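Local coordinates for protein kappa-carrageenase (Zobellia galactanivorans, PDB 5OCR) that probably hydrolyses kappa-carrageenan, a sulfated galactan of red algae, through the family 16 glycoside hydrolase domain of beta-jellyroll fold that makes up this chain, at residues W21-S26 against R281-S286; G114-F119 against G240-F245; I157-L162 against K189-W194. One frame throughout, in Å; residues are numbered along the deposited sequence. Where two conformers were deposited one is given.

Interaction 1: residues W21-S26 against R281-S286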
loop_
_atom_site.group_PDB
_atom_site.type_symbol
_atom_site.label_atom_id
_atom_site.label_comp_id
_atom_site.label_asym_id
_atom_site.label_seq_id
_atom_site.Cartn_x
_atom_site.Cartn_y
_atom_site.Cartn_z
ATOM N N TRP A 21 -13.187 -12.408 -16.631
ATOM C CA TRP A 21 -12.188 -11.344 -16.270
ATOM C C TRP A 21 -11.283 -11.037 -17.425
ATOM O O TRP A 21 -10.716 -11.963 -18.018
ATOM C CB TRP A 21 -11.353 -11.815 -15.079
ATOM C CG TRP A 21 -12.175 -12.063 -13.855
ATOM C CD1 TRP A 21 -12.689 -13.297 -13.386
ATOM C CD2 TRP A 21 -12.611 -11.041 -12.902
ATOM N NE1 TRP A 21 -13.422 -13.100 -12.227
ATOM C CE2 TRP A 21 -13.416 -11.745 -11.875
ATOM C CE3 TRP A 21 -12.423 -9.656 -12.818
ATOM C CZ2 TRP A 21 -13.964 -11.075 -10.812
ATOM C CZ3 TRP A 21 -12.982 -8.986 -11.715
ATOM C CH2 TRP A 21 -13.728 -9.685 -10.753
ATOM N N THR A 22 -11.096 -9.761 -17.745
ATOM C CA THR A 22 -10.204 -9.290 -18.836
ATOM C C THR A 22 -9.053 -8.481 -18.283
ATOM O O THR A 22 -9.255 -7.530 -17.508
ATOM C CB THR A 22 -10.974 -8.431 -19.857
ATOM O OG1 THR A 22 -12.025 -9.280 -20.363
ATOM C CG2 THR A 22 -10.044 -8.083 -20.994
ATOM N N ILE A 23 -7.842 -8.923 -18.593
ATOM C CA ILE A 23 -6.690 -8.242 -18.075
ATOM C C ILE A 23 -6.592 -6.830 -18.649
ATOM O O ILE A 23 -7.011 -6.605 -19.832
ATOM C CB ILE A 23 -5.406 -9.064 -18.253
ATOM C CG1 ILE A 23 -4.389 -8.567 -17.169
ATOM C CG2 ILE A 23 -5.000 -9.027 -19.746
ATOM C CD1 ILE A 23 -3.438 -9.583 -16.578
ATOM N N LYS A 24 -6.150 -5.871 -17.804
ATOM C CA LYS A 24 -6.020 -4.467 -18.174
ATOM C C LYS A 24 -4.538 -4.121 -18.110
ATOM O O LYS A 24 -3.974 -3.943 -17.012
ATOM C CB LYS A 24 -6.874 -3.610 -17.228
ATOM C CG LYS A 24 -8.389 -3.923 -17.296
ATOM C CD LYS A 24 -9.008 -3.925 -18.700
ATOM C CE LYS A 24 -9.347 -2.545 -19.203
ATOM N NZ LYS A 24 -10.315 -2.741 -20.319
ATOM N N TRP A 25 -3.872 -4.133 -19.288
ATOM C CA TRP A 25 -2.470 -3.814 -19.366
ATOM C C TRP A 25 -2.076 -2.436 -18.865
ATOM O O TRP A 25 -0.970 -2.285 -18.408
ATOM C CB TRP A 25 -1.950 -4.113 -20.776
ATOM C CG TRP A 25 -1.848 -5.601 -20.903
ATOM C CD1 TRP A 25 -2.708 -6.492 -21.635
ATOM C CD2 TRP A 25 -0.876 -6.460 -20.215
ATOM N NE1 TRP A 25 -2.301 -7.780 -21.461
ATOM C CE2 TRP A 25 -1.212 -7.844 -20.588
ATOM C CE3 TRP A 25 0.224 -6.221 -19.337
ATOM C CZ2 TRP A 25 -0.456 -8.921 -20.139
ATOM C CZ3 TRP A 25 0.947 -7.344 -18.839
ATOM C CH2 TRP A 25 0.627 -8.647 -19.243
ATOM N N SER A 26 -3.023 -1.472 -18.782
ATOM C CA SER A 26 -2.663 -0.157 -18.224
ATOM C C SER A 26 -2.287 -0.136 -16.767
ATOM O O SER A 26 -1.758 0.871 -16.283
ATOM C CB SER A 26 -3.792 0.850 -18.445
ATOM O OG SER A 26 -4.962 0.228 -17.951
ATOM N N ARG A 281 -1.122 -7.311 -11.456
ATOM C CA ARG A 281 -2.120 -7.618 -12.504
ATOM C C ARG A 281 -3.480 -7.038 -12.091
ATOM O O ARG A 281 -3.906 -7.138 -10.937
ATOM C CB ARG A 281 -2.257 -9.116 -12.745
ATOM C CG ARG A 281 -0.981 -9.764 -13.270
ATOM C CD ARG A 281 -1.149 -11.294 -13.241
ATOM N NE ARG A 281 0.124 -11.884 -13.694
ATOM C CZ ARG A 281 0.542 -13.143 -13.453
ATOM N NH1 ARG A 281 -0.232 -14.056 -12.822
ATOM N NH2 ARG A 281 1.729 -13.530 -13.907
ATOM N N VAL A 282 -4.159 -6.415 -13.049
ATOM C CA VAL A 282 -5.482 -5.837 -12.802
ATOM C C VAL A 282 -6.428 -6.427 -13.872
ATOM O O VAL A 282 -6.025 -6.538 -15.069
ATOM C CB VAL A 282 -5.441 -4.331 -12.918
ATOM C CG1 VAL A 282 -6.845 -3.738 -12.671
ATOM C CG2 VAL A 282 -4.498 -3.788 -11.879
ATOM N N TRP A 283 -7.626 -6.785 -13.457
ATOM C CA TRP A 283 -8.650 -7.252 -14.393
ATOM C C TRP A 283 -9.920 -6.484 -14.166
ATOM O O TRP A 283 -10.169 -5.980 -13.062
ATOM C CB TRP A 283 -9.016 -8.732 -14.212
ATOM C CG TRP A 283 -7.915 -9.746 -14.427
ATOM C CD1 TRP A 283 -7.706 -10.551 -15.552
ATOM C CD2 TRP A 283 -6.873 -10.086 -13.481
ATOM N NE1 TRP A 283 -6.622 -11.398 -15.359
ATOM C CE2 TRP A 283 -6.063 -11.146 -14.115
ATOM C CE3 TRP A 283 -6.559 -9.665 -12.144
ATOM C CZ2 TRP A 283 -5.004 -11.772 -13.446
ATOM C CZ3 TRP A 283 -5.497 -10.275 -11.521
ATOM C CH2 TRP A 283 -4.753 -11.299 -12.122
ATOM N N GLU A 284 -10.703 -6.396 -15.213
ATOM C CA GLU A 284 -12.076 -5.868 -15.062
ATOM C C GLU A 284 -13.068 -6.965 -15.452
ATOM O O GLU A 284 -12.768 -7.855 -16.262
ATOM C CB GLU A 284 -12.323 -4.496 -15.759
ATOM C CG GLU A 284 -11.508 -3.312 -15.175
ATOM C CD GLU A 284 -11.687 -1.989 -15.895
ATOM O OE1 GLU A 284 -11.633 -1.945 -17.131
ATOM O OE2 GLU A 284 -11.828 -0.976 -15.245
ATOM N N LYS A 285 -14.215 -6.922 -14.806
ATOM C CA LYS A 285 -15.263 -7.976 -14.933
ATOM C C LYS A 285 -16.123 -7.612 -16.102
ATOM O O LYS A 285 -16.418 -6.443 -16.286
ATOM C CB LYS A 285 -16.101 -7.994 -13.617
ATOM C CG LYS A 285 -17.011 -9.177 -13.489
ATOM C CD LYS A 285 -18.231 -8.797 -12.671
ATOM C CE LYS A 285 -17.856 -8.996 -11.242
ATOM N NZ LYS A 285 -19.015 -8.742 -10.342
ATOM N N SER A 286 -16.531 -8.611 -16.898
ATOM C CA SER A 286 -16.850 -8.333 -18.345
ATOM C C SER A 286 -18.279 -8.629 -18.715
ATOM O O SER A 286 -18.815 -9.634 -18.253
ATOM C CB SER A 286 -15.877 -9.128 -19.273
ATOM O OG SER A 286 -14.482 -8.865 -18.930
#

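Interaction 2: residues G114-F119 against G240-F245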
loop_
_atom_site.group_PDB
_atom_site.type_symbol
_atom_site.label_atom_id
_atom_site.label_comp_id
_atom_site.label_asym_id
_atom_site.label_seq_id
_atom_site.Cartn_x
_atom_site.Cartn_y
_atom_site.Cartn_z
ATOM N N GLY A 114 10.146 -1.467 10.626
ATOM C CA GLY A 114 10.626 -0.139 10.242
ATOM C C GLY A 114 10.150 0.361 8.885
ATOM O O GLY A 114 10.320 1.549 8.562
ATOM N N VAL A 115 9.621 -0.560 8.050
ATOM C CA VAL A 115 9.088 -0.190 6.717
ATOM C C VAL A 115 7.800 -0.972 6.544
ATOM O O VAL A 115 7.578 -1.951 7.257
ATOM C CB VAL A 115 10.052 -0.439 5.500
ATOM C CG1 VAL A 115 11.288 0.502 5.626
ATOM C CG2 VAL A 115 10.442 -1.952 5.363
ATOM N N CYS A 116 7.020 -0.608 5.537
ATOM C CA CYS A 116 5.760 -1.234 5.302
ATOM C C CYS A 116 5.590 -1.479 3.812
ATOM O O CYS A 116 5.200 -0.531 3.060
ATOM C CB CYS A 116 4.603 -0.360 5.838
ATOM S SG CYS A 116 2.982 -1.123 5.456
ATOM N N PRO A 117 5.931 -2.668 3.331
ATOM C CA PRO A 117 5.616 -2.989 1.942
ATOM C C PRO A 117 4.101 -3.069 1.740
ATOM O O PRO A 117 3.412 -3.731 2.553
ATOM C CB PRO A 117 6.169 -4.406 1.741
ATOM C CG PRO A 117 7.221 -4.600 2.838
ATOM C CD PRO A 117 6.710 -3.733 4.012
ATOM N N SER A 118 3.593 -2.355 0.732
ATOM C CA SER A 118 2.137 -2.163 0.623
ATOM C C SER A 118 1.688 -2.274 -0.818
ATOM O O SER A 118 2.452 -1.948 -1.782
ATOM C CB SER A 118 1.688 -0.823 1.237
ATOM O OG SER A 118 2.084 0.278 0.433
ATOM N N PHE A 119 0.479 -2.842 -0.994
ATOM C CA PHE A 119 -0.186 -2.809 -2.322
ATOM C C PHE A 119 -1.548 -2.179 -2.020
ATOM O O PHE A 119 -2.276 -2.649 -1.122
ATOM C CB PHE A 119 -0.357 -4.284 -2.764
ATOM C CG PHE A 119 -1.144 -4.471 -4.034
ATOM C CD1 PHE A 119 -1.022 -3.553 -5.160
ATOM C CD2 PHE A 119 -1.870 -5.679 -4.236
ATOM C CE1 PHE A 119 -1.722 -3.848 -6.339
ATOM C CE2 PHE A 119 -2.535 -5.933 -5.429
ATOM C CZ PHE A 119 -2.470 -5.011 -6.493
ATOM N N GLY A 240 6.571 1.938 2.561
ATOM C CA GLY A 240 6.336 3.007 3.515
ATOM C C GLY A 240 7.313 2.973 4.659
ATOM O O GLY A 240 7.983 1.936 4.873
ATOM N N LEU A 241 7.546 4.123 5.319
ATOM C CA LEU A 241 8.349 4.169 6.535
ATOM C C LEU A 241 7.492 4.071 7.757
ATOM O O LEU A 241 6.334 4.564 7.807
ATOM C CB LEU A 241 9.116 5.535 6.527
ATOM C CG LEU A 241 10.293 5.690 7.444
ATOM C CD1 LEU A 241 11.393 4.717 7.063
ATOM C CD2 LEU A 241 10.790 7.157 7.408
ATOM N N ARG A 242 7.985 3.330 8.765
ATOM C CA ARG A 242 7.264 3.139 10.012
ATOM C C ARG A 242 8.195 3.286 11.220
ATOM O O ARG A 242 9.367 3.492 11.098
ATOM C CB ARG A 242 6.701 1.708 10.125
ATOM C CG ARG A 242 5.734 1.409 8.955
ATOM C CD ARG A 242 4.447 2.181 9.160
ATOM N NE ARG A 242 3.363 1.793 8.181
ATOM C CZ ARG A 242 3.110 2.446 7.031
ATOM N NH1 ARG A 242 3.908 3.468 6.634
ATOM N NH2 ARG A 242 2.079 2.093 6.252
ATOM N N LYS A 243 7.576 3.158 12.383
ATOM C CA LYS A 243 8.335 3.265 13.626
ATOM C C LYS A 243 9.426 2.145 13.572
ATOM O O LYS A 243 9.136 0.981 13.067
ATOM C CB LYS A 243 7.324 3.120 14.696
ATOM C CG LYS A 243 7.409 1.909 15.524
ATOM C CD LYS A 243 6.595 2.315 16.754
ATOM C CE LYS A 243 6.385 1.170 17.716
ATOM N NZ LYS A 243 7.517 1.109 18.665
ATOM N N PRO A 244 10.661 2.401 14.075
ATOM C CA PRO A 244 11.073 3.494 14.923
ATOM C C PRO A 244 11.429 4.800 14.153
ATOM O O PRO A 244 11.871 5.742 14.770
ATOM C CB PRO A 244 12.295 2.918 15.652
ATOM C CG PRO A 244 12.968 2.072 14.592
ATOM C CD PRO A 244 11.779 1.489 13.785
ATOM N N PHE A 245 11.216 4.847 12.836
ATOM C CA PHE A 245 11.600 6.039 12.053
ATOM C C PHE A 245 10.483 7.070 11.943
ATOM O O PHE A 245 10.677 8.126 11.378
ATOM C CB PHE A 245 11.990 5.613 10.652
ATOM C CG PHE A 245 13.160 4.675 10.616
ATOM C CD1 PHE A 245 14.409 5.068 11.136
ATOM C CD2 PHE A 245 13.021 3.393 10.092
ATOM C CE1 PHE A 245 15.503 4.195 11.061
ATOM C CE2 PHE A 245 14.117 2.510 10.006
ATOM C CZ PHE A 245 15.344 2.915 10.470
#

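Interaction 3: residues I157-L162 against K189-W194. Unlike the reference sequence in segment 189-194: Trp194 (reference Met). Residue 193 of segment 189-194 comes from a tag, linker or insertion.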
loop_
_atom_site.group_PDB
_atom_site.type_symbol
_atom_site.label_atom_id
_atom_site.label_comp_id
_atom_site.label_asym_id
_atom_site.label_seq_id
_atom_site.Cartn_x
_atom_site.Cartn_y
_atom_site.Cartn_z
ATOM N N ILE A 157 5.896 -9.779 12.978
ATOM C CA ILE A 157 6.169 -9.873 11.545
ATOM C C ILE A 157 5.125 -10.786 10.784
ATOM O O ILE A 157 4.921 -10.631 9.598
ATOM C CB ILE A 157 7.594 -10.370 11.328
ATOM C CG1 ILE A 157 7.987 -10.082 9.869
ATOM C CG2 ILE A 157 7.677 -11.874 11.513
ATOM C CD1 ILE A 157 9.339 -9.450 9.600
ATOM N N TYR A 158 4.468 -11.709 11.475
ATOM C CA TYR A 158 3.527 -12.622 10.799
ATOM C C TYR A 158 2.142 -11.984 10.545
ATOM O O TYR A 158 1.316 -12.532 9.795
ATOM C CB TYR A 158 3.332 -13.828 11.704
ATOM C CG TYR A 158 4.612 -14.646 11.809
ATOM C CD1 TYR A 158 4.956 -15.567 10.790
ATOM C CD2 TYR A 158 5.456 -14.517 12.908
ATOM C CE1 TYR A 158 6.127 -16.335 10.906
ATOM C CE2 TYR A 158 6.660 -15.269 12.988
ATOM C CZ TYR A 158 6.956 -16.144 11.998
ATOM O OH TYR A 158 8.108 -16.939 12.111
ATOM N N ASP A 159 1.883 -10.880 11.253
ATOM C CA ASP A 159 0.572 -10.206 11.145
ATOM C C ASP A 159 0.580 -9.235 9.955
ATOM O O ASP A 159 1.546 -8.483 9.772
ATOM C CB ASP A 159 0.284 -9.417 12.427
ATOM C CG ASP A 159 0.187 -10.374 13.665
ATOM O OD1 ASP A 159 -0.561 -11.370 13.606
ATOM O OD2 ASP A 159 0.852 -10.135 14.709
ATOM N N MET A 160 -0.553 -9.208 9.246
ATOM C CA MET A 160 -0.733 -8.154 8.224
ATOM C C MET A 160 -2.060 -7.470 8.316
ATOM O O MET A 160 -2.994 -7.964 8.936
ATOM C CB MET A 160 -0.455 -8.706 6.811
ATOM C CG MET A 160 -1.528 -9.697 6.405
ATOM S SD MET A 160 -0.925 -10.687 4.976
ATOM C CE MET A 160 0.489 -11.596 5.553
ATOM N N ASP A 161 -2.121 -6.293 7.699
ATOM C CA ASP A 161 -3.339 -5.486 7.751
ATOM C C ASP A 161 -3.848 -5.277 6.348
ATOM O O ASP A 161 -3.065 -5.169 5.401
ATOM C CB ASP A 161 -2.976 -4.125 8.313
ATOM C CG ASP A 161 -2.396 -4.251 9.736
ATOM O OD1 ASP A 161 -3.106 -4.854 10.558
ATOM O OD2 ASP A 161 -1.227 -3.840 9.998
ATOM N N LEU A 162 -5.169 -5.258 6.227
ATOM C CA LEU A 162 -5.825 -5.247 4.946
ATOM C C LEU A 162 -6.976 -4.243 5.077
ATOM O O LEU A 162 -8.118 -4.584 4.845
ATOM C CB LEU A 162 -6.278 -6.641 4.450
ATOM C CG LEU A 162 -5.245 -7.778 4.627
ATOM C CD1 LEU A 162 -5.455 -8.523 5.964
ATOM C CD2 LEU A 162 -5.519 -8.786 3.524
ATOM N N LYS A 189 -7.393 -7.799 9.842
ATOM C CA LYS A 189 -6.065 -8.281 10.249
ATOM C C LYS A 189 -6.043 -9.767 9.864
ATOM O O LYS A 189 -7.102 -10.473 9.913
ATOM C CB LYS A 189 -5.925 -8.110 11.772
ATOM C CG LYS A 189 -5.648 -6.641 12.120
ATOM C CD LYS A 189 -5.315 -6.459 13.602
ATOM C CE LYS A 189 -4.887 -5.024 13.916
ATOM N NZ LYS A 189 -3.483 -4.752 13.429
ATOM N N TRP A 190 -4.890 -10.243 9.397
ATOM C CA TRP A 190 -4.728 -11.687 9.175
ATOM C C TRP A 190 -3.356 -12.082 9.568
ATOM O O TRP A 190 -2.409 -11.362 9.296
ATOM C CB TRP A 190 -4.983 -12.030 7.703
ATOM C CG TRP A 190 -4.929 -13.500 7.394
ATOM C CD1 TRP A 190 -5.869 -14.490 7.651
ATOM C CD2 TRP A 190 -3.843 -14.186 6.726
ATOM N NE1 TRP A 190 -5.417 -15.721 7.168
ATOM C CE2 TRP A 190 -4.231 -15.613 6.627
ATOM C CE3 TRP A 190 -2.634 -13.760 6.141
ATOM C CZ2 TRP A 190 -3.409 -16.559 6.012
ATOM C CZ3 TRP A 190 -1.841 -14.728 5.513
ATOM C CH2 TRP A 190 -2.241 -16.079 5.436
ATOM N N ARG A 191 -3.217 -13.231 10.269
ATOM C CA ARG A 191 -1.939 -13.801 10.624
ATOM C C ARG A 191 -1.495 -14.942 9.724
ATOM O O ARG A 191 -2.239 -15.985 9.555
ATOM C CB ARG A 191 -1.937 -14.219 12.134
ATOM C CG ARG A 191 -0.528 -14.614 12.524
ATOM C CD ARG A 191 -0.615 -15.050 14.062
ATOM N NE ARG A 191 0.750 -15.343 14.539
ATOM C CZ ARG A 191 1.647 -14.409 14.914
ATOM N NH1 ARG A 191 1.296 -13.101 14.841
ATOM N NH2 ARG A 191 2.903 -14.747 15.305
ATOM N N ALA A 192 -0.299 -14.798 9.098
ATOM C CA ALA A 192 0.172 -15.782 8.100
ATOM C C ALA A 192 0.888 -16.924 8.843
ATOM O O ALA A 192 1.418 -16.686 9.962
ATOM C CB ALA A 192 1.165 -15.061 7.151
ATOM N N PRO A 193 0.932 -18.102 8.216
ATOM C CA PRO A 193 1.736 -19.190 8.829
ATOM C C PRO A 193 3.208 -19.111 8.383
ATOM O O PRO A 193 4.034 -19.993 8.741
ATOM C CB PRO A 193 1.009 -20.450 8.317
ATOM C CG PRO A 193 0.577 -20.041 6.909
ATOM C CD PRO A 193 0.093 -18.602 7.104
ATOM N N TRP A 194 3.602 -18.085 7.622
ATOM C CA TRP A 194 4.985 -17.905 7.102
ATOM C C TRP A 194 5.349 -16.446 7.263
ATOM O O TRP A 194 4.471 -15.607 7.484
ATOM C CB TRP A 194 5.037 -18.283 5.578
ATOM C CG TRP A 194 3.711 -18.094 4.869
ATOM C CD1 TRP A 194 2.787 -19.052 4.434
ATOM C CD2 TRP A 194 3.160 -16.803 4.406
ATOM N NE1 TRP A 194 1.721 -18.467 3.798
ATOM C CE2 TRP A 194 1.890 -17.104 3.757
ATOM C CE3 TRP A 194 3.597 -15.498 4.461
ATOM C CZ2 TRP A 194 1.099 -16.084 3.185
ATOM C CZ3 TRP A 194 2.779 -14.482 3.947
ATOM C CH2 TRP A 194 1.582 -14.775 3.299
#

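Interaction 1: residues W21-S26 against R281-S286
Ile23 lies over one face of the Trp283 indole: its CG1 is 4.2 Å from the centroid of the five-membered ring and only 17° off the normal. CG1 gets there by standing anti to the backbone N (chi1 -156°), and CD1 then rests above the same face toward the rim. Trp21, on the same sheet face, crosses Trp283 at about a right angle and brings CE3 to 3.8 Å from Trp283 CB, while Lys285 CB lies over the Trp21 six-membered ring as a CH-pi contact. Behind these side chains is an antiparallel ladder that joins the N-terminal strand 21-23 to the last strand of the jellyroll, the two running at 139°. Thr22 N and Glu284 O (2.9 Å) are joined by a nearly straight bond, returned by Glu284 N to Thr22 O, and Lys24 N reaches Val282 O at 2.8 Å. On the other face the hydroxyls Thr22 OG1 and Ser286 OG are hydrogen-bonded at 2.9 Å, and Lys24 crosses Glu284 at about a right angle in a long salt bridge, NZ to OE1 3.5 Å. Farther out, Trp283 NE1 donates to Gln9 O, and Arg281 forms a salt bridge with Glu30, a ligand of one magnesium ion.

Interaction 2: residues G114-F119 against G240-F245
Arg242 folds its side chain across Cys116. Arg242 CB touches the Gly114 carbonyl, 3.9 Å from Gly114 C; CG passes 3.8 Å from Cys116 CB. A bend at chi2 (-72°) places CD so that the chain turns back beside the cysteine, and the guanidinium then lies flat against it, with Cys116 CB 3.3 Å above the plane, toward the rim. Arg242 NH2 comes 3.4 Å from Cys116 SG. Arg242 NH1 donates to Leu241 O at 2.9 Å, the acceptor lying in the guanidinium plane. Together with the bonds of NE to Gln146 and of NH2 to Glu143, a salt bridge, this fixes the group's rotation. Glu143 is the last glutamate of the Glu-x-Asp-x-x-Glu form of the family 16 signature on strand 134-144, consistent with a place at the catalytic cleft. Below the arginine, strands 115-122 and 233-241 of the jellyroll are zipped by paired bonds between Cys116 and Gly240, the closer from Cys116 N to Gly240 O at 2.8 Å. The ladder ends where Arg242 N binds Gly114 O (2.9 Å) from well above the carbonyl plane. At the phi of Gly114, 131°, a CB would jam against the preceding carbonyl O, so the backbone itself calls for glycine. Gly114 O also meets the Phe245 ring edge in plane, 3.6 Å from Phe245 CD2. Phe245 N returns to Arg242 O, closing a type VI beta turn around the cis peptide before Pro244.

Interaction 3: residues I157-L162 against K189-W194
Met160 and Trp190 form the central hydrogen-bonded pair of an antiparallel ladder whose strands, 159-161 and 189-191, run at 154°; Met160 N to Trp190 O is 2.8 Å, Trp190 N answers to Met160 O, and Ala192 N extends the ladder to Tyr158 O. The flanking residues form non-hydrogen-bonded pairs, Asp159 with Arg191 and Asp161 with Lys189, and put opposite charges side by side on one face. Lys189 lies alongside Asp161, pointing the same way, and its bent tip brings NZ to the syn side of OD1 at 2.9 Å. The two ends have further partners: NZ also forms salt bridges with Asp148 and Asp155, and Asp161 OD2 accepts from Gln146. Arg191 NH1 approaches Asp159 OD1 at 2.8 Å, but the angle of 141° makes the hydrogen bond of this salt bridge weak. The same guanidinium has Tyr158 CB over its centre, 3.6 Å above the plane, and NH2 forms a salt bridge with Asp156. This short strand 189-191, following helix 183-186, lines the flank of strand 159-170 in the jellyroll. On the other face the chemistry is apolar. Met160 CG takes the crowded position between backbone N and carbonyl carbon (chi1 69°), and SD lies at the edge of the Trp190 ring, 3.7 Å from CE3, a Met-aromatic contact. The thioether methyl, Met160 CE, reaches Ala192 CB at 3.9 Å and also touches the ring of Trp194, a residue that differs from the reference sequence and follows Pro193, an inserted residue. At the other end Leu162 CD1 meets Trp190 CB at 3.9 Å, and Val221 of strand 219-225 touches both side chains, while Met160 packs on Val142 and Leu144 of strand 134-144.

How the interactions relate
Interactions 2 and 3 belong to one run of neighbouring strands: 233-241, 115-122, 134-144, 159-170 and 189-191. Strand 134-144 separates the two contacts, whose centres are about 15 Å apart, and Gln146, just beyond it, is bonded by both Arg242 and Asp161. Interaction 1 lies elsewhere, its centre about 29 Å from that of interaction 2, where the chain termini meet on strand 273-285; its loop encloses the other two. The buried interaction 2 has a single arginine laid on a cysteine, with a glycine in each backbone, Gly114 and Gly240. The partly buried interactions 1 and 3 each pair an aromatic face with a polar one: a hydroxyl pair and one long salt bridge in interaction 1, two short ion pairs in interaction 3.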